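Local coordinates for esterase (Rhizomucor miehei CAU432, PDB 4WY8), which probably hydrolyses carboxylic ester bonds, as an alpha/beta-hydrolase-fold esterase (carboxylesterase) from a thermophilic fungus, at residues P49-T57 and E67-D75; I58-L68 and E133-W141. One frame throughout, in Å; residues are numbered along the deposited sequence.

Contact 1. Residues P49-T57 and E67-D75; sequences PDVYLEEKT and ELTITRPLD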
loop_
_atom_site.group_PDB
_atom_site.type_symbol
_atom_site.label_atom_id
_atom_site.label_comp_id
_atom_site.label_asym_id
_atom_site.label_seq_id
_atom_site.Cartn_x
_atom_site.Cartn_y
_atom_site.Cartn_z
ATOM N N PRO A 49 -17.706 -1.949 14.722
ATOM C CA PRO A 49 -16.962 -2.242 15.950
ATOM C C PRO A 49 -17.499 -1.448 17.123
ATOM O O PRO A 49 -18.062 -0.376 16.928
ATOM C CB PRO A 49 -15.525 -1.804 15.622
ATOM C CG PRO A 49 -15.474 -1.679 14.139
ATOM C CD PRO A 49 -16.857 -1.289 13.719
ATOM N N ASP A 50 -17.344 -1.995 18.318
ATOM C CA ASP A 50 -17.689 -1.323 19.559
ATOM C C ASP A 50 -16.570 -0.400 20.027
ATOM O O ASP A 50 -15.395 -0.806 20.070
ATOM C CB ASP A 50 -17.950 -2.363 20.640
ATOM C CG ASP A 50 -19.179 -3.182 20.365
ATOM O OD1 ASP A 50 -20.217 -2.597 19.979
ATOM O OD2 ASP A 50 -19.080 -4.422 20.499
ATOM N N VAL A 51 -16.923 0.827 20.398
ATOM C CA VAL A 51 -15.912 1.758 20.866
ATOM C C VAL A 51 -16.410 2.476 22.092
ATOM O O VAL A 51 -17.613 2.629 22.299
ATOM C CB VAL A 51 -15.515 2.822 19.782
ATOM C CG1 VAL A 51 -14.957 2.156 18.496
ATOM C CG2 VAL A 51 -16.691 3.737 19.452
ATOM N N TYR A 52 -15.468 2.922 22.904
ATOM C CA TYR A 52 -15.745 3.863 23.967
ATOM C C TYR A 52 -15.716 5.263 23.362
ATOM O O TYR A 52 -14.672 5.681 22.860
ATOM C CB TYR A 52 -14.715 3.715 25.098
ATOM C CG TYR A 52 -14.941 4.679 26.236
ATOM C CD1 TYR A 52 -15.593 4.272 27.390
ATOM C CD2 TYR A 52 -14.544 6.005 26.141
ATOM C CE1 TYR A 52 -15.826 5.165 28.433
ATOM C CE2 TYR A 52 -14.779 6.904 27.173
ATOM C CZ TYR A 52 -15.420 6.479 28.311
ATOM O OH TYR A 52 -15.639 7.381 29.327
ATOM N N LEU A 53 -16.828 6.001 23.442
ATOM C CA LEU A 53 -16.894 7.325 22.826
ATOM C C LEU A 53 -17.104 8.424 23.861
ATOM O O LEU A 53 -17.881 8.272 24.798
ATOM C CB LEU A 53 -17.999 7.373 21.758
ATOM C CG LEU A 53 -18.134 8.710 21.014
ATOM C CD1 LEU A 53 -18.506 8.502 19.553
ATOM C CD2 LEU A 53 -19.198 9.556 21.662
ATOM N N GLU A 54 -16.387 9.527 23.675
ATOM C CA GLU A 54 -16.455 10.683 24.560
ATOM C C GLU A 54 -16.595 11.956 23.752
ATOM O O GLU A 54 -15.851 12.167 22.789
ATOM C CB GLU A 54 -15.196 10.767 25.444
ATOM C CG GLU A 54 -15.018 12.131 26.149
ATOM C CD GLU A 54 -13.766 12.219 27.043
ATOM O OE1 GLU A 54 -13.602 13.249 27.753
ATOM O OE2 GLU A 54 -12.920 11.291 26.993
ATOM N N GLU A 55 -17.516 12.828 24.150
ATOM C CA GLU A 55 -17.643 14.114 23.470
ATOM C C GLU A 55 -16.950 15.134 24.369
ATOM O O GLU A 55 -17.224 15.216 25.564
ATOM C CB GLU A 55 -19.111 14.493 23.194
ATOM C CG GLU A 55 -19.870 13.542 22.243
ATOM C CD GLU A 55 -19.583 13.801 20.756
ATOM O OE1 GLU A 55 -18.790 14.709 20.448
ATOM O OE2 GLU A 55 -20.147 13.090 19.885
ATOM N N LYS A 56 -16.020 15.881 23.785
ATOM C CA LYS A 56 -15.155 16.785 24.532
ATOM C C LYS A 56 -15.122 18.172 23.928
ATOM O O LYS A 56 -14.928 18.324 22.730
ATOM C CB LYS A 56 -13.729 16.219 24.600
ATOM C CG LYS A 56 -12.788 17.058 25.451
ATOM C CD LYS A 56 -12.505 16.452 26.804
ATOM C CE LYS A 56 -11.757 17.471 27.669
ATOM N NZ LYS A 56 -11.476 16.959 29.043
ATOM N N THR A 57 -15.295 19.195 24.755
ATOM C CA THR A 57 -15.250 20.557 24.249
ATOM C C THR A 57 -13.986 21.235 24.707
ATOM O O THR A 57 -13.695 21.247 25.907
ATOM C CB THR A 57 -16.454 21.390 24.726
ATOM O OG1 THR A 57 -17.664 20.859 24.170
ATOM C CG2 THR A 57 -16.289 22.832 24.291
ATOM N N GLU A 67 -15.400 21.463 19.087
ATOM C CA GLU A 67 -15.954 20.172 19.472
ATOM C C GLU A 67 -15.127 18.999 18.958
ATOM O O GLU A 67 -14.914 18.850 17.752
ATOM C CB GLU A 67 -17.399 20.055 18.995
ATOM C CG GLU A 67 -18.288 21.232 19.427
ATOM C CD GLU A 67 -18.299 21.405 20.940
ATOM O OE1 GLU A 67 -18.362 20.375 21.653
ATOM O OE2 GLU A 67 -18.252 22.562 21.423
ATOM N N LEU A 68 -14.687 18.171 19.900
ATOM C CA LEU A 68 -13.935 16.952 19.640
ATOM C C LEU A 68 -14.786 15.727 19.934
ATOM O O LEU A 68 -15.525 15.708 20.925
ATOM C CB LEU A 68 -12.681 16.900 20.511
ATOM C CG LEU A 68 -11.794 18.147 20.484
ATOM C CD1 LEU A 68 -10.609 17.941 21.421
ATOM C CD2 LEU A 68 -11.323 18.492 19.086
ATOM N N THR A 69 -14.716 14.727 19.057
ATOM C CA THR A 69 -15.294 13.405 19.325
ATOM C C THR A 69 -14.142 12.409 19.457
ATOM O O THR A 69 -13.396 12.185 18.510
ATOM C CB THR A 69 -16.278 12.979 18.197
ATOM O OG1 THR A 69 -17.248 14.012 18.007
ATOM C CG2 THR A 69 -17.005 11.722 18.549
ATOM N N ILE A 70 -13.972 11.832 20.638
ATOM C CA ILE A 70 -12.855 10.941 20.888
ATOM C C ILE A 70 -13.311 9.502 21.022
ATOM O O ILE A 70 -14.094 9.170 21.922
ATOM C CB ILE A 70 -12.110 11.341 22.159
ATOM C CG1 ILE A 70 -11.794 12.837 22.121
ATOM C CG2 ILE A 70 -10.853 10.482 22.331
ATOM C CD1 ILE A 70 -11.236 13.370 23.410
ATOM N N THR A 71 -12.802 8.626 20.157
ATOM C CA THR A 71 -13.176 7.214 20.251
ATOM C C THR A 71 -11.963 6.368 20.646
ATOM O O THR A 71 -10.851 6.656 20.222
ATOM C CB THR A 71 -13.789 6.699 18.907
ATOM O OG1 THR A 71 -12.943 7.080 17.828
ATOM C CG2 THR A 71 -15.176 7.306 18.660
ATOM N N ARG A 72 -12.156 5.355 21.490
ATOM C CA ARG A 72 -11.066 4.423 21.799
ATOM C C ARG A 72 -11.580 2.993 21.932
ATOM O O ARG A 72 -12.772 2.795 22.127
ATOM C CB ARG A 72 -10.291 4.875 23.060
ATOM C CG ARG A 72 -11.066 5.610 24.088
ATOM C CD ARG A 72 -10.166 6.419 25.056
ATOM N NE ARG A 72 -9.283 5.570 25.847
ATOM C CZ ARG A 72 -8.037 5.889 26.190
ATOM N NH1 ARG A 72 -7.318 5.042 26.923
ATOM N NH2 ARG A 72 -7.508 7.049 25.803
ATOM N N PRO A 73 -10.680 1.991 21.833
ATOM C CA PRO A 73 -11.180 0.621 21.991
ATOM C C PRO A 73 -11.725 0.427 23.403
ATOM O O PRO A 73 -11.304 1.158 24.311
ATOM C CB PRO A 73 -9.938 -0.256 21.758
ATOM C CG PRO A 73 -8.902 0.643 21.131
ATOM C CD PRO A 73 -9.221 2.026 21.630
ATOM N N LEU A 74 -12.684 -0.480 23.567
ATOM C CA LEU A 74 -13.171 -0.864 24.891
ATOM C C LEU A 74 -12.038 -1.512 25.668
ATOM O O LEU A 74 -11.093 -2.036 25.071
ATOM C CB LEU A 74 -14.358 -1.826 24.772
ATOM C CG LEU A 74 -15.628 -1.279 24.120
ATOM C CD1 LEU A 74 -16.671 -2.364 24.033
ATOM C CD2 LEU A 74 -16.161 -0.123 24.940
ATOM N N ASP A 75 -12.111 -1.460 26.995
ATOM C CA ASP A 75 -11.078 -2.084 27.831
ATOM C C ASP A 75 -9.679 -1.459 27.625
ATOM O O ASP A 75 -8.672 -2.168 27.537
ATOM C CB ASP A 75 -11.036 -3.599 27.557
ATOM C CG ASP A 75 -12.368 -4.293 27.878
ATOM O OD1 ASP A 75 -13.146 -3.753 28.693
ATOM O OD2 ASP A 75 -12.646 -5.370 27.299
HETATM O O HOH W 1 -13.310 -1.898 21.146
HETATM O O HOH W 2 -18.216 17.052 20.285
#
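Glu55 and Thr69 face each other as a non-hydrogen-bonded pair of an antiparallel hairpin. Thr69 OG1 donates to Glu55 OE1 at 3.0 Å. The hydroxyl meets OE1 on the syn side, well out of the carboxylate plane. The Glu55 chain bends at chi2 (-81°), which folds the acid back over the partner strand. Its OE2 forms a salt bridge with Lys97, and Thr69 OG1 also bonds Asn119 ND2. Two residues on, Thr57 OG1 donates to Glu67 OE1 at 2.7 Å, also on the syn side but closer to the plane. On the same face, Leu53 CD1 reaches Thr71 CG2 (3.6 Å) and Thr69 CG2 (3.7 Å). Thr69 (chi1 -53°) has its methyl anti to the backbone N and Thr71 (chi1 49°) anti to the carbonyl carbon, yet both methyls meet the leucine. On the other face, Tyr52 and Arg72 point the same way, ring and guanidinium nearly perpendicular. The arginine touches Tyr52 CD2 with its CG methylene, at 4.1 Å. Lys56 CB packs on Ile70 CD1. Paired backbone bonds join Tyr52-Arg72, Glu54-Ile70 and Lys56-Leu68. Hydroxyl-carboxylate bonds thus join one face, with the Glu55 charge also met by Lys97, while aliphatic contacts line the other.

Contact 2. Residues I58-L68 and E133-W141; sequences INRKNGSKIEL and EECLDAVVW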
loop_
_atom_site.group_PDB
_atom_site.type_symbol
_atom_site.label_atom_id
_atom_site.label_comp_id
_atom_site.label_asym_id
_atom_site.label_seq_id
_atom_site.Cartn_x
_atom_site.Cartn_y
_atom_site.Cartn_z
ATOM N N ILE A 58 -13.214 21.792 23.783
ATOM C CA ILE A 58 -12.101 22.592 24.247
ATOM C C ILE A 58 -12.511 24.047 24.021
ATOM O O ILE A 58 -12.969 24.430 22.939
ATOM C CB ILE A 58 -10.761 22.180 23.573
ATOM C CG1 ILE A 58 -10.765 22.327 22.067
ATOM C CG2 ILE A 58 -10.445 20.719 23.910
ATOM C CD1 ILE A 58 -9.488 21.735 21.444
ATOM N N ASN A 59 -12.357 24.836 25.083
ATOM C CA ASN A 59 -12.746 26.247 25.129
ATOM C C ASN A 59 -11.590 27.200 24.866
ATOM O O ASN A 59 -10.643 27.248 25.655
ATOM C CB ASN A 59 -13.368 26.563 26.492
ATOM C CG ASN A 59 -14.652 25.803 26.737
ATOM O OD1 ASN A 59 -15.675 26.073 26.108
ATOM N ND2 ASN A 59 -14.599 24.822 27.634
ATOM N N ARG A 60 -11.658 27.960 23.773
ATOM C CA ARG A 60 -10.601 28.928 23.490
ATOM C C ARG A 60 -10.716 30.171 24.369
ATOM O O ARG A 60 -11.562 30.246 25.268
ATOM C CB ARG A 60 -10.555 29.331 22.008
ATOM C CG ARG A 60 -10.234 28.183 21.071
ATOM C CD ARG A 60 -9.921 28.669 19.653
ATOM N NE ARG A 60 -11.074 28.577 18.759
ATOM C CZ ARG A 60 -10.999 28.494 17.432
ATOM N NH1 ARG A 60 -9.822 28.490 16.816
ATOM N NH2 ARG A 60 -12.112 28.415 16.715
ATOM N N LYS A 61 -9.845 31.137 24.089
ATOM C CA LYS A 61 -9.583 32.258 24.985
ATOM C C LYS A 61 -10.773 33.193 25.143
ATOM O O LYS A 61 -11.084 33.654 26.245
ATOM C CB LYS A 61 -8.383 33.021 24.425
ATOM C CG LYS A 61 -7.462 33.669 25.422
ATOM C CD LYS A 61 -6.624 34.714 24.711
ATOM C CE LYS A 61 -5.329 34.967 25.458
ATOM N NZ LYS A 61 -4.150 34.819 24.558
ATOM N N ASN A 62 -11.482 33.405 24.043
ATOM C CA ASN A 62 -12.556 34.377 24.002
ATOM C C ASN A 62 -13.917 33.820 24.392
ATOM O O ASN A 62 -14.852 34.578 24.664
ATOM C CB ASN A 62 -12.623 34.980 22.605
ATOM C CG ASN A 62 -12.738 33.921 21.526
ATOM O OD1 ASN A 62 -13.080 32.769 21.796
ATOM N ND2 ASN A 62 -12.495 34.319 20.289
ATOM N N GLY A 63 -14.038 32.497 24.384
ATOM C CA GLY A 63 -15.262 31.856 24.819
ATOM C C GLY A 63 -15.783 30.935 23.743
ATOM O O GLY A 63 -16.831 30.316 23.904
ATOM N N SER A 64 -15.024 30.810 22.658
ATOM C CA SER A 64 -15.459 29.979 21.543
ATOM C C SER A 64 -15.061 28.524 21.801
ATOM O O SER A 64 -14.197 28.236 22.641
ATOM C CB SER A 64 -14.879 30.494 20.215
ATOM O OG SER A 64 -13.465 30.488 20.221
ATOM N N LYS A 65 -15.725 27.612 21.106
ATOM C CA LYS A 65 -15.528 26.189 21.336
ATOM C C LYS A 65 -15.118 25.401 20.101
ATOM O O LYS A 65 -15.528 25.705 18.981
ATOM C CB LYS A 65 -16.796 25.564 21.937
ATOM C CG LYS A 65 -17.170 26.084 23.327
ATOM C CD LYS A 65 -18.566 25.599 23.738
ATOM C CE LYS A 65 -18.951 25.991 25.170
ATOM N NZ LYS A 65 -17.976 25.556 26.226
ATOM N N ILE A 66 -14.236 24.434 20.315
ATOM C CA ILE A 66 -13.969 23.400 19.327
ATOM C C ILE A 66 -14.546 22.103 19.879
ATOM O O ILE A 66 -14.278 21.725 21.030
ATOM C CB ILE A 66 -12.474 23.274 19.016
ATOM C CG1 ILE A 66 -11.958 24.610 18.493
ATOM C CG2 ILE A 66 -12.233 22.240 17.949
ATOM C CD1 ILE A 66 -10.472 24.706 18.450
ATOM N N GLU A 67 -15.400 21.463 19.087
ATOM C CA GLU A 67 -15.954 20.172 19.472
ATOM C C GLU A 67 -15.127 18.999 18.958
ATOM O O GLU A 67 -14.914 18.850 17.752
ATOM C CB GLU A 67 -17.399 20.055 18.995
ATOM C CG GLU A 67 -18.288 21.232 19.427
ATOM C CD GLU A 67 -18.299 21.405 20.940
ATOM O OE1 GLU A 67 -18.362 20.375 21.653
ATOM O OE2 GLU A 67 -18.252 22.562 21.423
ATOM N N LEU A 68 -14.687 18.171 19.900
ATOM C CA LEU A 68 -13.935 16.952 19.640
ATOM C C LEU A 68 -14.786 15.727 19.934
ATOM O O LEU A 68 -15.525 15.708 20.925
ATOM C CB LEU A 68 -12.681 16.900 20.511
ATOM C CG LEU A 68 -11.794 18.147 20.484
ATOM C CD1 LEU A 68 -10.609 17.941 21.421
ATOM C CD2 LEU A 68 -11.323 18.492 19.086
ATOM N N GLU A 133 -7.641 26.756 11.244
ATOM C CA GLU A 133 -7.261 27.273 12.544
ATOM C C GLU A 133 -7.887 26.465 13.680
ATOM O O GLU A 133 -7.238 26.238 14.720
ATOM C CB GLU A 133 -7.642 28.747 12.599
ATOM C CG GLU A 133 -6.743 29.564 11.668
ATOM C CD GLU A 133 -7.176 31.011 11.538
ATOM O OE1 GLU A 133 -6.573 31.737 10.705
ATOM O OE2 GLU A 133 -8.095 31.425 12.283
ATOM N N GLU A 134 -9.134 26.024 13.500
ATOM C CA GLU A 134 -9.714 25.113 14.491
ATOM C C GLU A 134 -8.899 23.814 14.606
ATOM O O GLU A 134 -8.640 23.326 15.717
ATOM C CB GLU A 134 -11.170 24.781 14.153
ATOM C CG GLU A 134 -12.135 25.958 14.364
ATOM C CD GLU A 134 -13.507 25.751 13.718
ATOM O OE1 GLU A 134 -13.661 24.819 12.891
ATOM O OE2 GLU A 134 -14.440 26.524 14.039
ATOM N N CYS A 135 -8.486 23.260 13.462
ATOM C CA CYS A 135 -7.780 21.976 13.455
ATOM C C CYS A 135 -6.394 22.082 14.087
ATOM O O CYS A 135 -5.963 21.196 14.867
ATOM C CB CYS A 135 -7.667 21.427 12.022
ATOM S SG CYS A 135 -9.288 20.986 11.284
ATOM N N LEU A 136 -5.704 23.167 13.749
ATOM C CA LEU A 136 -4.404 23.447 14.326
ATOM C C LEU A 136 -4.561 23.612 15.821
ATOM O O LEU A 136 -3.831 23.002 16.594
ATOM C CB LEU A 136 -3.790 24.701 13.691
ATOM C CG LEU A 136 -2.471 25.164 14.306
ATOM C CD1 LEU A 136 -1.291 24.182 14.068
ATOM C CD2 LEU A 136 -2.136 26.545 13.757
ATOM N N ASP A 137 -5.563 24.376 16.235
ATOM C CA ASP A 137 -5.818 24.541 17.664
ATOM C C ASP A 137 -6.084 23.206 18.374
ATOM O O ASP A 137 -5.685 23.009 19.532
ATOM C CB ASP A 137 -7.008 25.465 17.892
ATOM C CG ASP A 137 -6.638 26.938 17.809
ATOM O OD1 ASP A 137 -5.427 27.263 17.795
ATOM O OD2 ASP A 137 -7.575 27.772 17.775
ATOM N N ALA A 138 -6.789 22.306 17.701
ATOM C CA ALA A 138 -7.051 20.977 18.262
ATOM C C ALA A 138 -5.774 20.144 18.431
ATOM O O ALA A 138 -5.563 19.523 19.474
ATOM C CB ALA A 138 -8.039 20.237 17.398
ATOM N N VAL A 139 -4.926 20.121 17.407
ATOM C CA VAL A 139 -3.641 19.423 17.519
ATOM C C VAL A 139 -2.784 20.012 18.645
ATOM O O VAL A 139 -2.213 19.278 19.461
ATOM C CB VAL A 139 -2.845 19.481 16.198
ATOM C CG1 VAL A 139 -1.442 18.884 16.377
ATOM C CG2 VAL A 139 -3.602 18.766 15.075
ATOM N N VAL A 140 -2.706 21.342 18.695
ATOM C CA VAL A 140 -1.943 22.034 19.738
ATOM C C VAL A 140 -2.470 21.677 21.117
ATOM O O VAL A 140 -1.692 21.468 22.049
ATOM C CB VAL A 140 -1.991 23.575 19.548
ATOM C CG1 VAL A 140 -1.439 24.302 20.780
ATOM C CG2 VAL A 140 -1.242 23.975 18.299
ATOM N N TRP A 141 -3.789 21.592 21.237
ATOM C CA TRP A 141 -4.416 21.201 22.495
ATOM C C TRP A 141 -4.031 19.764 22.884
ATOM O O TRP A 141 -3.633 19.518 24.020
ATOM C CB TRP A 141 -5.929 21.349 22.403
ATOM C CG TRP A 141 -6.634 21.203 23.732
ATOM C CD1 TRP A 141 -6.985 22.208 24.580
ATOM C CD2 TRP A 141 -7.074 19.981 24.354
ATOM N NE1 TRP A 141 -7.597 21.694 25.693
ATOM C CE2 TRP A 141 -7.668 20.333 25.581
ATOM C CE3 TRP A 141 -7.012 18.627 23.998
ATOM C CZ2 TRP A 141 -8.213 19.379 26.454
ATOM C CZ3 TRP A 141 -7.547 17.682 24.865
ATOM C CH2 TRP A 141 -8.137 18.063 26.080
#
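Asp137 OD2 takes a hydrogen bond from Arg60 NH1 at 2.5 Å, within a salt bridge. The carboxylate and guanidinium planes stand nearly perpendicular, 89° apart. NH1 comes from the anti side of OD2. The Arg60 chain bends at chi3 (-98°), and this brings the guanidinium up to the helix. The other terminal nitrogen, NH2, passes 3.4 Å from Glu134 CG. It stays 4.0 Å from Glu134 OE2, beyond a salt bridge, and that oxygen bonds Ser121 OG instead. Ile66 sits under the arginine, with its CD1 over the centre of one guanidinium face. The same CD1 reaches Asp137 CB and the Glu134 carbonyl oxygen, each at 3.6 Å.

Strands 51-59 and 65-73 form a beta hairpin at one edge of the alpha/beta hydrolase sheet. Helix 130-143 packs over its end; the axis of its segment 133-141 lies at 69° to that of strand 65-68. Next to the hairpin, Val118 of strand 114-118 continues the surface that Ile66, Leu68 and Ala138 share.

Farther along the helix, the contact is apolar. Ile58 CG2 lies over one face of the Trp141 indole, in a CH-pi contact 3.4 Å from the centroid of the five-membered ring. The CD1 methyl of Ile58 touches Trp141 CB at 3.7 Å, so the isoleucine covers both the ring and its stem. Leu68 CD2 approaches Ala138 CB at 4.1 Å. In the turn, Asn62 OD1 accepts from Ser64 N, which makes an Asx turn, and also from Ser64 OG. A weak bond from Arg60 NE to Ser64 OG links this turn to the arginine.

Overall arrangement
Contacts 1 and 2 use the same two strands, 51-59 and 65-73, and share Glu67 and Leu68. Contact 1 pairs the strands along their length. Contact 2 sets their connected ends against helix 130-143. The centres lie about 18 Å apart, but the contacts meet directly. Lys56 CE of contact 1 packs on Trp141 CH2 of contact 2 at 4.0 Å. Thr57 CG2 of contact 1 lies 3.5 Å from Lys65 CG of contact 2. Within the chain, strand 51-59 is an outermost strand of the sheet. Strand 159-163, which leads into the probable nucleophile elbow at Ser164, is separated from the hairpin by strands 114-118 and 83-87.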